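Local coordinates for putative archaeal ammonia monooxygenase subunit B (PDB 4O65), which binds copper through its cupredoxin domain and probably acts as the B subunit of an ammonia-oxidising monooxygenase, at residues R23-K27 with S118-P122; S38-L43 with E151-P156; L66-K71 with F103-G109; I78-T82 with T124-H128. All coordinates share one frame; numbering follows the deposited sequence.

Contact 1. Residues R23-K27 with S118-P122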
loop_
_atom_site.group_PDB
_atom_site.type_symbol
_atom_site.label_atom_id
_atom_site.label_comp_id
_atom_site.label_asym_id
_atom_site.label_seq_id
_atom_site.Cartn_x
_atom_site.Cartn_y
_atom_site.Cartn_z
ATOM N N ARG A 23 4.378 11.768 -7.090
ATOM C CA ARG A 23 3.623 11.849 -8.347
ATOM C C ARG A 23 3.742 10.497 -9.017
ATOM O O ARG A 23 4.867 10.007 -9.183
ATOM C CB ARG A 23 4.201 12.964 -9.288
ATOM C CG ARG A 23 4.141 14.370 -8.678
ATOM C CD ARG A 23 4.184 15.479 -9.735
ATOM N NE ARG A 23 3.064 15.317 -10.689
ATOM C CZ ARG A 23 1.899 15.985 -10.658
ATOM N NH1 ARG A 23 1.650 16.921 -9.732
ATOM N NH2 ARG A 23 0.964 15.713 -11.572
ATOM N N LEU A 24 2.611 9.917 -9.410
ATOM C CA LEU A 24 2.622 8.594 -10.033
ATOM C C LEU A 24 1.643 8.616 -11.175
ATOM O O LEU A 24 0.885 9.567 -11.301
ATOM C CB LEU A 24 2.127 7.582 -9.012
ATOM C CG LEU A 24 3.001 7.409 -7.749
ATOM C CD1 LEU A 24 2.264 6.389 -6.859
ATOM C CD2 LEU A 24 4.329 6.854 -8.171
ATOM N N ILE A 25 1.613 7.540 -11.956
ATOM C CA ILE A 25 0.516 7.329 -12.920
ATOM C C ILE A 25 -0.224 6.052 -12.534
ATOM O O ILE A 25 0.260 5.264 -11.685
ATOM C CB ILE A 25 0.997 7.290 -14.398
ATOM C CG1 ILE A 25 1.864 6.052 -14.610
ATOM C CG2 ILE A 25 1.779 8.574 -14.727
ATOM C CD1 ILE A 25 2.429 5.901 -16.048
ATOM N N THR A 26 -1.391 5.814 -13.123
ATOM C CA THR A 26 -2.138 4.580 -12.750
ATOM C C THR A 26 -1.520 3.340 -13.354
ATOM O O THR A 26 -0.739 3.435 -14.329
ATOM C CB THR A 26 -3.599 4.655 -13.211
ATOM O OG1 THR A 26 -3.602 4.835 -14.626
ATOM C CG2 THR A 26 -4.337 5.875 -12.582
ATOM N N LYS A 27 -1.878 2.168 -12.839
ATOM C CA LYS A 27 -1.406 0.904 -13.423
ATOM C C LYS A 27 -1.850 0.819 -14.890
ATOM O O LYS A 27 -1.052 0.465 -15.781
ATOM C CB LYS A 27 -1.987 -0.302 -12.656
ATOM C CG LYS A 27 -1.302 -1.604 -13.053
ATOM C CD LYS A 27 -2.025 -2.893 -12.615
ATOM C CE LYS A 27 -2.183 -3.115 -11.125
ATOM N NZ LYS A 27 -2.757 -4.512 -10.938
ATOM N N SER A 118 0.409 -0.418 -5.882
ATOM C CA SER A 118 0.130 0.091 -7.216
ATOM C C SER A 118 -1.023 1.109 -7.132
ATOM O O SER A 118 -2.077 0.828 -6.512
ATOM C CB SER A 118 -0.330 -1.072 -8.105
ATOM O OG SER A 118 -0.731 -0.513 -9.338
ATOM N N ALA A 119 -0.827 2.307 -7.676
ATOM C CA ALA A 119 -1.948 3.253 -7.806
ATOM C C ALA A 119 -2.869 2.783 -8.919
ATOM O O ALA A 119 -2.422 2.595 -10.078
ATOM C CB ALA A 119 -1.406 4.636 -8.169
ATOM N N LEU A 120 -4.162 2.648 -8.613
ATOM C CA LEU A 120 -5.133 2.177 -9.650
ATOM C C LEU A 120 -5.944 3.288 -10.315
ATOM O O LEU A 120 -6.316 3.197 -11.527
ATOM C CB LEU A 120 -6.094 1.148 -9.029
ATOM C CG LEU A 120 -5.494 -0.091 -8.401
ATOM C CD1 LEU A 120 -6.598 -0.983 -7.818
ATOM C CD2 LEU A 120 -4.685 -0.875 -9.437
ATOM N N GLU A 121 -6.226 4.365 -9.577
ATOM C CA GLU A 121 -7.168 5.364 -10.089
ATOM C C GLU A 121 -6.633 6.756 -9.888
ATOM O O GLU A 121 -5.929 7.029 -8.853
ATOM C CB GLU A 121 -8.561 5.191 -9.396
ATOM C CG GLU A 121 -9.024 3.742 -9.317
ATOM C CD GLU A 121 -9.331 3.126 -10.687
ATOM O OE1 GLU A 121 -9.504 3.890 -11.652
ATOM O OE2 GLU A 121 -9.411 1.878 -10.790
ATOM N N PRO A 122 -6.910 7.647 -10.847
ATOM C CA PRO A 122 -6.368 8.984 -10.786
ATOM C C PRO A 122 -6.986 9.779 -9.612
ATOM O O PRO A 122 -8.122 9.485 -9.187
ATOM C CB PRO A 122 -6.749 9.587 -12.152
ATOM C CG PRO A 122 -8.028 8.947 -12.448
ATOM C CD PRO A 122 -7.799 7.496 -12.027
#
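T26 and K27 meet A119 and L120 at one end of a cupredoxin beta-sandwich, where strand 23-25 of one sheet runs into helix 27-35 against the last residues of strand 110-119 from the other. The example shows how a single carbonyl can tie a helix start to a strand end. K27 N donates to A119 O over 2.8 Å; the bond is bent at the hydrogen (139°), although the nitrogen stands nearly on the extension of C=O. T26 CA adds a CA-H...O contact to A119 O at 3.3 Å.

T26 is the N-cap. Its OG1 sits between the backbone N and the carbonyl carbon (chi1 59°), where it accepts from E29 N and also bonds E151 O. The methyl is thereby left to face the turn, with CG2 3.5 Å from L120 O and 3.9 Å from P122 CD.

K27 sends CG anti to its backbone N (chi1 -169°) and runs along S118 before bending at chi3. K27 CE then lies 3.5 Å from S118 OG and 3.8 Å from L120 CD2, and the lysine and leucine chains run side by side in the same direction. K27 and L120 meet through aliphatic carbons; K27 NZ continues to salt bridges with E92 and D47, while S118 OG bonds D58. Behind the helix start, I25 turns its side chain to F30 and R33 of helix 27-35. L24 CD1 reaches A119 CB at 4.3 Å, and the same methyl of A119 lies 3.9 Å from I25 O, a buried carbonyl oxygen with no polar partner in the model.

Contact 2. Residues S38-L43 with E151-P156; sequences SDLETL and EPTEKP
The extended run E151-P156 passes the start of helix 40-47 at side-chain distance, with CA atoms 7.6 Å apart for S38 and T153 and 7.5 Å for L40 and P156. The gap is bridged by side chains and two waters. At one end S38 OG donates to E151 OE2 over 3.0 Å, meeting the carboxylate from above, 37° out of its plane.

E154 carries the middle. Its CG stands between the backbone N and the carbonyl carbon (chi1 73°), and the extended chain beyond carries the carboxylate over to the beginning of the helix. There OE1 of E154 lies 3.3 Å from L40 CG and is linked to L40 N through a water that accepts from that N at 2.8 Å and donates to OE1. A negative group beside the first helical N-H would probably be favoured by the helix dipole. D39, at the N-cap position, makes no capping bond with its side chain. A second water joins E154 N to S38 O.

The apolar contacts flank this polar centre. L43 CD1 meets T153 CG2 at 3.7 Å, the two side chains sliding past each other in opposite directions, and L40 CD1 touches P156 CB at 4.2 Å near the surface. T153 OG1 is hydrogen-bonded to L120 O and to A28 N. The 151-156 segment, which follows strand 137-149, thus packs against both helix 40-47 and helix 27-35, whose A28 also touches S38 and E151, and lies against the turn after strand 110-119 at L120.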
loop_
_atom_site.group_PDB
_atom_site.type_symbol
_atom_site.label_atom_id
_atom_site.label_comp_id
_atom_site.label_asym_id
_atom_site.label_seq_id
_atom_site.Cartn_x
_atom_site.Cartn_y
_atom_site.Cartn_z
ATOM N N SER A 38 -4.441 -1.434 -21.935
ATOM C CA SER A 38 -4.593 -1.743 -20.484
ATOM C C SER A 38 -5.618 -2.891 -20.201
ATOM O O SER A 38 -6.363 -2.848 -19.212
ATOM C CB SER A 38 -5.017 -0.457 -19.762
ATOM O OG SER A 38 -6.204 0.050 -20.367
ATOM N N ASP A 39 -5.631 -3.900 -21.058
ATOM C CA ASP A 39 -6.569 -5.048 -20.987
ATOM C C ASP A 39 -6.217 -5.773 -19.680
ATOM O O ASP A 39 -5.093 -5.705 -19.205
ATOM C CB ASP A 39 -6.176 -6.060 -22.092
ATOM C CG ASP A 39 -6.600 -5.630 -23.489
ATOM O OD1 ASP A 39 -7.274 -4.574 -23.722
ATOM O OD2 ASP A 39 -6.244 -6.383 -24.387
ATOM N N LEU A 40 -7.128 -6.547 -19.125
ATOM C CA LEU A 40 -6.773 -7.336 -17.914
ATOM C C LEU A 40 -5.513 -8.189 -18.075
ATOM O O LEU A 40 -4.690 -8.324 -17.145
ATOM C CB LEU A 40 -7.977 -8.241 -17.536
ATOM C CG LEU A 40 -9.232 -7.487 -17.018
ATOM C CD1 LEU A 40 -10.353 -8.540 -16.853
ATOM C CD2 LEU A 40 -8.979 -6.662 -15.722
ATOM N N GLU A 41 -5.332 -8.793 -19.261
ATOM C CA GLU A 41 -4.145 -9.613 -19.515
ATOM C C GLU A 41 -2.851 -8.819 -19.455
ATOM O O GLU A 41 -1.828 -9.300 -18.947
ATOM C CB GLU A 41 -4.238 -10.234 -20.918
ATOM C CG GLU A 41 -4.001 -11.725 -20.956
ATOM C CD GLU A 41 -4.537 -12.307 -22.262
ATOM O OE1 GLU A 41 -4.272 -11.723 -23.333
ATOM O OE2 GLU A 41 -5.218 -13.333 -22.212
ATOM N N THR A 42 -2.903 -7.594 -19.957
ATOM C CA THR A 42 -1.715 -6.758 -19.944
ATOM C C THR A 42 -1.433 -6.232 -18.510
ATOM O O THR A 42 -0.284 -6.061 -18.110
ATOM C CB THR A 42 -1.924 -5.617 -20.916
ATOM O OG1 THR A 42 -2.344 -6.206 -22.201
ATOM C CG2 THR A 42 -0.655 -4.884 -21.092
ATOM N N LEU A 43 -2.484 -5.978 -17.769
ATOM C CA LEU A 43 -2.305 -5.583 -16.342
ATOM C C LEU A 43 -1.598 -6.726 -15.571
ATOM O O LEU A 43 -0.792 -6.465 -14.639
ATOM C CB LEU A 43 -3.678 -5.195 -15.770
ATOM C CG LEU A 43 -4.362 -3.944 -16.321
ATOM C CD1 LEU A 43 -5.783 -3.788 -15.733
ATOM C CD2 LEU A 43 -3.570 -2.630 -16.144
ATOM N N GLU A 151 -5.224 7.133 -16.954
ATOM C CA GLU A 151 -6.561 6.559 -17.139
ATOM C C GLU A 151 -6.919 5.643 -15.982
ATOM O O GLU A 151 -6.039 4.992 -15.347
ATOM C CB GLU A 151 -6.693 5.876 -18.498
ATOM C CG GLU A 151 -5.891 4.618 -18.603
ATOM C CD GLU A 151 -5.881 4.062 -20.028
ATOM O OE1 GLU A 151 -6.311 4.751 -20.981
ATOM O OE2 GLU A 151 -5.429 2.922 -20.180
ATOM N N PRO A 152 -8.217 5.580 -15.661
ATOM C CA PRO A 152 -8.678 4.678 -14.606
ATOM C C PRO A 152 -8.330 3.237 -14.935
ATOM O O PRO A 152 -8.422 2.836 -16.093
ATOM C CB PRO A 152 -10.223 4.874 -14.625
ATOM C CG PRO A 152 -10.370 6.248 -15.149
ATOM C CD PRO A 152 -9.312 6.411 -16.220
ATOM N N THR A 153 -7.957 2.444 -13.947
ATOM C CA THR A 153 -7.642 1.036 -14.159
ATOM C C THR A 153 -8.965 0.252 -13.998
ATOM O O THR A 153 -9.654 0.337 -12.953
ATOM C CB THR A 153 -6.593 0.525 -13.161
ATOM O OG1 THR A 153 -5.473 1.411 -13.223
ATOM C CG2 THR A 153 -6.132 -0.914 -13.475
ATOM N N GLU A 154 -9.265 -0.550 -14.999
ATOM C CA GLU A 154 -10.481 -1.375 -14.980
ATOM C C GLU A 154 -10.367 -2.538 -13.998
ATOM O O GLU A 154 -9.258 -3.004 -13.616
ATOM C CB GLU A 154 -10.742 -1.911 -16.399
ATOM C CG GLU A 154 -9.735 -3.015 -16.764
ATOM C CD GLU A 154 -9.740 -3.438 -18.234
ATOM O OE1 GLU A 154 -9.843 -4.651 -18.499
ATOM O OE2 GLU A 154 -9.631 -2.579 -19.137
ATOM N N LYS A 155 -11.505 -2.968 -13.480
ATOM C CA LYS A 155 -11.517 -4.155 -12.619
ATOM C C LYS A 155 -12.384 -5.206 -13.327
ATOM O O LYS A 155 -13.238 -4.825 -14.103
ATOM C CB LYS A 155 -12.161 -3.832 -11.260
ATOM C CG LYS A 155 -11.328 -2.848 -10.416
ATOM C CD LYS A 155 -12.018 -2.458 -9.106
ATOM C CE LYS A 155 -11.061 -1.719 -8.167
ATOM N NZ LYS A 155 -10.423 -0.547 -8.817
ATOM N N PRO A 156 -12.175 -6.490 -13.051
ATOM C CA PRO A 156 -13.011 -7.487 -13.696
ATOM C C PRO A 156 -14.439 -7.353 -13.182
ATOM O O PRO A 156 -14.658 -6.909 -12.047
ATOM C CB PRO A 156 -12.421 -8.826 -13.259
ATOM C CG PRO A 156 -11.148 -8.519 -12.578
ATOM C CD PRO A 156 -11.154 -7.082 -12.169
HETATM O O HOH W 1 -7.707 -0.801 -17.328
HETATM O O HOH W 2 -9.532 -7.252 -20.304
#

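Contact 3. Residues L66-K71 with F103-G109; sequences LVSQVK and FTIPGGG
A type II turn from P106 to G109 and an ST turn headed by S68 interlock at the end of the cupredoxin sandwich, where the chain leaves strand 103-105 of one sheet to enter strand 110-119 of the other. S68 N donates to G109 O over 2.9 Å, an almost straight bond (169°) that extends the pairing of strands 59-68 and 110-119.

The S68 side chain organises the rest. Turned anti to its backbone N (chi1 169°), OG reaches the turn and accepts from G108 N at 3.1 Å. It also accepts from V70 N at 3.3 Å, the bond that defines the ST turn, and donates to a water 2.7 Å away that in turn donates to I105 O. S68 CB rests against the side of the turn, 3.4 Å from P106 O and 3.8 Å from I105 CG2. G108 has a positive phi, readily adopted by glycine, while the P106-G109 turn is closed by G109 N bonding P106 O.

Farther into the sandwich the contact becomes purely apolar. L66 CD1 comes to the edge of the F103 ring, near its plane and 3.6 Å from CZ, the two side chains crossing at about a right angle. The same methyl lies 4.2 Å from I105 CD1. V12 and Y113 also pack on L66, and I78 on F103.

One hydroxyl therefore makes three hydrogen bonds, two accepted and one donated. Its rotation is probably well fixed, and a serine placed beside a hydrophobic core is satisfied by two backbone amides and a water.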
loop_
_atom_site.group_PDB
_atom_site.type_symbol
_atom_site.label_atom_id
_atom_site.label_comp_id
_atom_site.label_asym_id
_atom_site.label_seq_id
_atom_site.Cartn_x
_atom_site.Cartn_y
_atom_site.Cartn_z
ATOM N N LEU A 66 7.925 0.529 13.200
ATOM C CA LEU A 66 6.845 0.470 14.218
ATOM C C LEU A 66 7.550 0.293 15.545
ATOM O O LEU A 66 8.399 -0.611 15.702
ATOM C CB LEU A 66 5.947 -0.720 13.957
ATOM C CG LEU A 66 5.414 -0.757 12.534
ATOM C CD1 LEU A 66 4.612 -2.053 12.292
ATOM C CD2 LEU A 66 4.502 0.456 12.249
ATOM N N VAL A 67 7.268 1.206 16.465
ATOM C CA VAL A 67 8.018 1.223 17.732
ATOM C C VAL A 67 7.073 1.044 18.901
ATOM O O VAL A 67 6.187 1.892 19.183
ATOM C CB VAL A 67 8.820 2.525 17.862
ATOM C CG1 VAL A 67 9.563 2.537 19.223
ATOM C CG2 VAL A 67 9.757 2.676 16.675
ATOM N N SER A 68 7.231 -0.074 19.605
ATOM C CA SER A 68 6.295 -0.419 20.702
ATOM C C SER A 68 6.608 0.325 21.985
ATOM O O SER A 68 7.770 0.426 22.370
ATOM C CB SER A 68 6.359 -1.937 20.983
ATOM O OG SER A 68 5.676 -2.291 22.191
ATOM N N GLN A 69 5.563 0.849 22.634
ATOM C CA GLN A 69 5.657 1.501 23.928
ATOM C C GLN A 69 4.981 0.715 25.034
ATOM O O GLN A 69 4.827 1.210 26.169
ATOM C CB GLN A 69 5.082 2.910 23.807
ATOM C CG GLN A 69 5.854 3.658 22.701
ATOM C CD GLN A 69 5.591 5.140 22.654
ATOM O OE1 GLN A 69 4.447 5.592 22.406
ATOM N NE2 GLN A 69 6.651 5.924 22.884
ATOM N N VAL A 70 4.635 -0.533 24.755
ATOM C CA VAL A 70 3.950 -1.364 25.774
ATOM C C VAL A 70 4.867 -2.523 26.216
ATOM O O VAL A 70 5.853 -2.849 25.559
ATOM C CB VAL A 70 2.604 -1.965 25.276
ATOM C CG1 VAL A 70 1.637 -0.871 24.800
ATOM C CG2 VAL A 70 2.856 -2.910 24.139
ATOM N N LYS A 71 4.508 -3.162 27.312
ATOM C CA LYS A 71 5.397 -4.166 27.884
ATOM C C LYS A 71 5.299 -5.512 27.205
ATOM O O LYS A 71 6.254 -6.275 27.198
ATOM C CB LYS A 71 5.164 -4.237 29.389
ATOM C CG LYS A 71 5.472 -2.886 29.997
ATOM C CD LYS A 71 5.080 -2.826 31.465
ATOM C CE LYS A 71 5.673 -1.576 32.082
ATOM N NZ LYS A 71 5.531 -1.592 33.569
ATOM N N PHE A 103 1.172 -9.766 12.124
ATOM C CA PHE A 103 2.527 -10.053 12.617
ATOM C C PHE A 103 2.686 -9.616 14.061
ATOM O O PHE A 103 1.816 -8.890 14.609
ATOM C CB PHE A 103 3.575 -9.400 11.727
ATOM C CG PHE A 103 3.367 -7.916 11.564
ATOM C CD1 PHE A 103 3.916 -7.026 12.507
ATOM C CD2 PHE A 103 2.619 -7.412 10.501
ATOM C CE1 PHE A 103 3.699 -5.654 12.393
ATOM C CE2 PHE A 103 2.400 -6.013 10.384
ATOM C CZ PHE A 103 2.981 -5.151 11.330
ATOM N N THR A 104 3.801 -10.006 14.692
ATOM C CA THR A 104 4.031 -9.644 16.083
ATOM C C THR A 104 4.908 -8.418 16.212
ATOM O O THR A 104 5.947 -8.307 15.531
ATOM C CB THR A 104 4.728 -10.792 16.854
ATOM O OG1 THR A 104 3.862 -11.924 16.796
ATOM C CG2 THR A 104 4.971 -10.419 18.326
ATOM N N ILE A 105 4.521 -7.535 17.128
ATOM C CA ILE A 105 5.383 -6.443 17.487
ATOM C C ILE A 105 5.889 -6.694 18.896
ATOM O O ILE A 105 5.102 -6.719 19.840
ATOM C CB ILE A 105 4.654 -5.077 17.432
ATOM C CG1 ILE A 105 4.114 -4.863 16.019
ATOM C CG2 ILE A 105 5.649 -3.964 17.791
ATOM C CD1 ILE A 105 3.255 -3.625 15.888
ATOM N N PRO A 106 7.202 -6.958 19.036
ATOM C CA PRO A 106 7.655 -7.360 20.370
ATOM C C PRO A 106 7.507 -6.223 21.352
ATOM O O PRO A 106 7.719 -5.071 21.013
ATOM C CB PRO A 106 9.166 -7.665 20.198
ATOM C CG PRO A 106 9.444 -7.592 18.736
ATOM C CD PRO A 106 8.265 -7.005 18.009
ATOM N N GLY A 107 7.197 -6.570 22.581
ATOM C CA GLY A 107 7.130 -5.599 23.666
ATOM C C GLY A 107 8.357 -4.712 23.800
ATOM O O GLY A 107 9.472 -5.200 23.970
ATOM N N GLY A 108 8.166 -3.397 23.679
ATOM C CA GLY A 108 9.247 -2.442 23.787
ATOM C C GLY A 108 10.232 -2.476 22.620
ATOM O O GLY A 108 11.276 -1.823 22.687
ATOM N N GLY A 109 9.906 -3.237 21.576
ATOM C CA GLY A 109 10.822 -3.470 20.448
ATOM C C GLY A 109 10.374 -2.687 19.217
ATOM O O GLY A 109 9.557 -1.756 19.315
HETATM O O HOH W 3 4.358 -4.540 21.610
#

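Contact 4. Residues I78-T82 with T124-H128; sequences ISLFT and TYHAH. With CU (copper (II) ion), chain B.
F81 and H128 form an antiparallel hydrogen-bonded pair in the cupredoxin sheet, joining strand 74-81 to strand 123-133, which carries both protein ligands of the copper. F81 N donates to H128 O at 2.8 Å and H128 N to F81 O at 2.9 Å, so the two residues are held in register and their side chains leave the same face of the sheet.

The two side chains lie side by side, pointing the same way, but their rings are oblique, with planes at 50° and centroids 5.8 Å apart. H128 CD2 comes to the edge of the F81 ring, near its plane, 3.7 Å from F81 CD2. On the other side of the strands, L80 CD1 packs on A127 CB at 4.2 Å, toward L117 in the sandwich interior.

The alternation of a strand puts H126 and H128, two residues apart, on one face, yet they use different nitrogens. H126 has CG anti to its backbone N (chi1 -158°) and offers ND1. H128 swings CG beside its backbone N instead (chi1 -60°) and offers NE2, while its ND1 is hydrogen-bonded to G141 O, a second-shell contact that helps fix the ring's rotation. A water accepts from H126 N and lies within bonding distance of T82 OG1. The copper is bound by H126 ND1 at 1.9 Å, by H128 NE2 at 2.0 Å and by a water 2.1 Å from the metal.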
loop_
_atom_site.group_PDB
_atom_site.type_symbol
_atom_site.label_atom_id
_atom_site.label_comp_id
_atom_site.label_asym_id
_atom_site.label_seq_id
_atom_site.Cartn_x
_atom_site.Cartn_y
_atom_site.Cartn_z
ATOM N N ILE A 78 -0.886 -3.938 8.801
ATOM C CA ILE A 78 -0.575 -2.648 8.289
ATOM C C ILE A 78 -1.244 -2.418 6.939
ATOM O O ILE A 78 -1.438 -3.359 6.177
ATOM C CB ILE A 78 0.958 -2.542 8.205
ATOM C CG1 ILE A 78 1.406 -1.139 7.884
ATOM C CG2 ILE A 78 1.593 -3.589 7.248
ATOM C CD1 ILE A 78 2.803 -0.998 8.503
ATOM N N SER A 79 -1.645 -1.181 6.664
ATOM C CA SER A 79 -2.283 -0.891 5.412
ATOM C C SER A 79 -1.987 0.558 5.074
ATOM O O SER A 79 -1.261 1.208 5.818
ATOM C CB SER A 79 -3.779 -1.162 5.482
ATOM O OG SER A 79 -4.405 -0.408 6.510
ATOM N N LEU A 80 -2.565 1.031 3.970
ATOM C CA LEU A 80 -2.402 2.449 3.576
ATOM C C LEU A 80 -3.764 3.090 3.675
ATOM O O LEU A 80 -4.780 2.608 3.057
ATOM C CB LEU A 80 -1.823 2.551 2.164
ATOM C CG LEU A 80 -1.453 3.975 1.738
ATOM C CD1 LEU A 80 -0.124 4.357 2.352
ATOM C CD2 LEU A 80 -1.433 4.066 0.221
ATOM N N PHE A 81 -3.825 4.173 4.434
ATOM C CA PHE A 81 -5.045 4.977 4.563
ATOM C C PHE A 81 -5.010 6.114 3.569
ATOM O O PHE A 81 -4.053 6.866 3.556
ATOM C CB PHE A 81 -5.155 5.538 5.993
ATOM C CG PHE A 81 -6.314 6.494 6.189
ATOM C CD1 PHE A 81 -7.635 6.053 6.051
ATOM C CD2 PHE A 81 -6.063 7.818 6.464
ATOM C CE1 PHE A 81 -8.695 6.947 6.237
ATOM C CE2 PHE A 81 -7.113 8.726 6.667
ATOM C CZ PHE A 81 -8.412 8.277 6.566
ATOM N N THR A 82 -6.110 6.226 2.778
ATOM C CA THR A 82 -6.340 7.103 1.598
ATOM C C THR A 82 -5.221 7.419 0.635
ATOM O O THR A 82 -4.482 6.496 0.246
ATOM C CB THR A 82 -7.516 8.185 1.696
ATOM O OG1 THR A 82 -7.067 9.467 2.203
ATOM C CG2 THR A 82 -8.568 7.701 2.484
ATOM N N THR A 124 -5.903 12.929 -6.228
ATOM C CA THR A 124 -4.923 13.527 -5.318
ATOM C C THR A 124 -5.243 12.937 -3.975
ATOM O O THR A 124 -6.379 13.022 -3.507
ATOM C CB THR A 124 -5.017 15.063 -5.307
ATOM O OG1 THR A 124 -4.446 15.566 -6.512
ATOM C CG2 THR A 124 -4.220 15.625 -4.114
ATOM N N TYR A 125 -4.263 12.262 -3.371
ATOM C CA TYR A 125 -4.515 11.449 -2.168
ATOM C C TYR A 125 -3.656 11.969 -1.024
ATOM O O TYR A 125 -2.494 12.292 -1.225
ATOM C CB TYR A 125 -4.150 9.955 -2.402
ATOM C CG TYR A 125 -4.925 9.303 -3.528
ATOM C CD1 TYR A 125 -6.172 8.707 -3.269
ATOM C CD2 TYR A 125 -4.420 9.273 -4.837
ATOM C CE1 TYR A 125 -6.907 8.109 -4.285
ATOM C CE2 TYR A 125 -5.175 8.700 -5.860
ATOM C CZ TYR A 125 -6.391 8.114 -5.577
ATOM O OH TYR A 125 -7.157 7.540 -6.570
ATOM N N HIS A 126 -4.214 12.059 0.174
ATOM C CA HIS A 126 -3.376 12.345 1.318
ATOM C C HIS A 126 -3.214 11.001 1.993
ATOM O O HIS A 126 -4.152 10.440 2.552
ATOM C CB HIS A 126 -4.037 13.373 2.247
ATOM C CG HIS A 126 -3.035 14.092 3.130
ATOM N ND1 HIS A 126 -2.967 13.915 4.495
ATOM C CD2 HIS A 126 -1.992 14.988 2.795
ATOM C CE1 HIS A 126 -1.952 14.687 4.985
ATOM N NE2 HIS A 126 -1.353 15.313 3.943
ATOM N N ALA A 127 -2.053 10.386 1.829
ATOM C CA ALA A 127 -1.861 8.991 2.221
ATOM C C ALA A 127 -1.081 8.894 3.517
ATOM O O ALA A 127 -0.132 9.682 3.728
ATOM C CB ALA A 127 -1.037 8.296 1.130
ATOM N N HIS A 128 -1.430 7.878 4.321
ATOM C CA HIS A 128 -0.795 7.643 5.627
ATOM C C HIS A 128 -0.580 6.187 5.778
ATOM O O HIS A 128 -1.450 5.353 5.424
ATOM C CB HIS A 128 -1.743 7.996 6.777
ATOM C CG HIS A 128 -2.211 9.434 6.799
ATOM N ND1 HIS A 128 -1.859 10.308 7.800
ATOM C CD2 HIS A 128 -3.152 10.121 5.981
ATOM C CE1 HIS A 128 -2.485 11.515 7.587
ATOM N NE2 HIS A 128 -3.278 11.387 6.489
HETATM CU CU CU B . -4.173 12.843 5.471
HETATM O O HOH W 4 -6.994 11.699 0.171
HETATM O O HOH W 5 -6.221 12.688 5.827
#

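From the N terminus, contact 1 opens at 23-27 and closes only at 118-122. Contact 2 starts inside that loop, at 38-43, and ends beyond it at 151-156, so the two cross; they also touch, uniting both helices with the sandwich end. Contact 3 joins 66-71 to 103-109 and falls within both loops, at the far end of the sandwich, its centre about 33 Å from that of contact 1. Contact 4 begins within contact 3 at 78-82 and runs on to 124-128, crossing contacts 3 and 1 but remaining within contact 2. Strand 103-105 neighbours strand 74-81, so contacts 3 and 4 share the copper-bearing sheet.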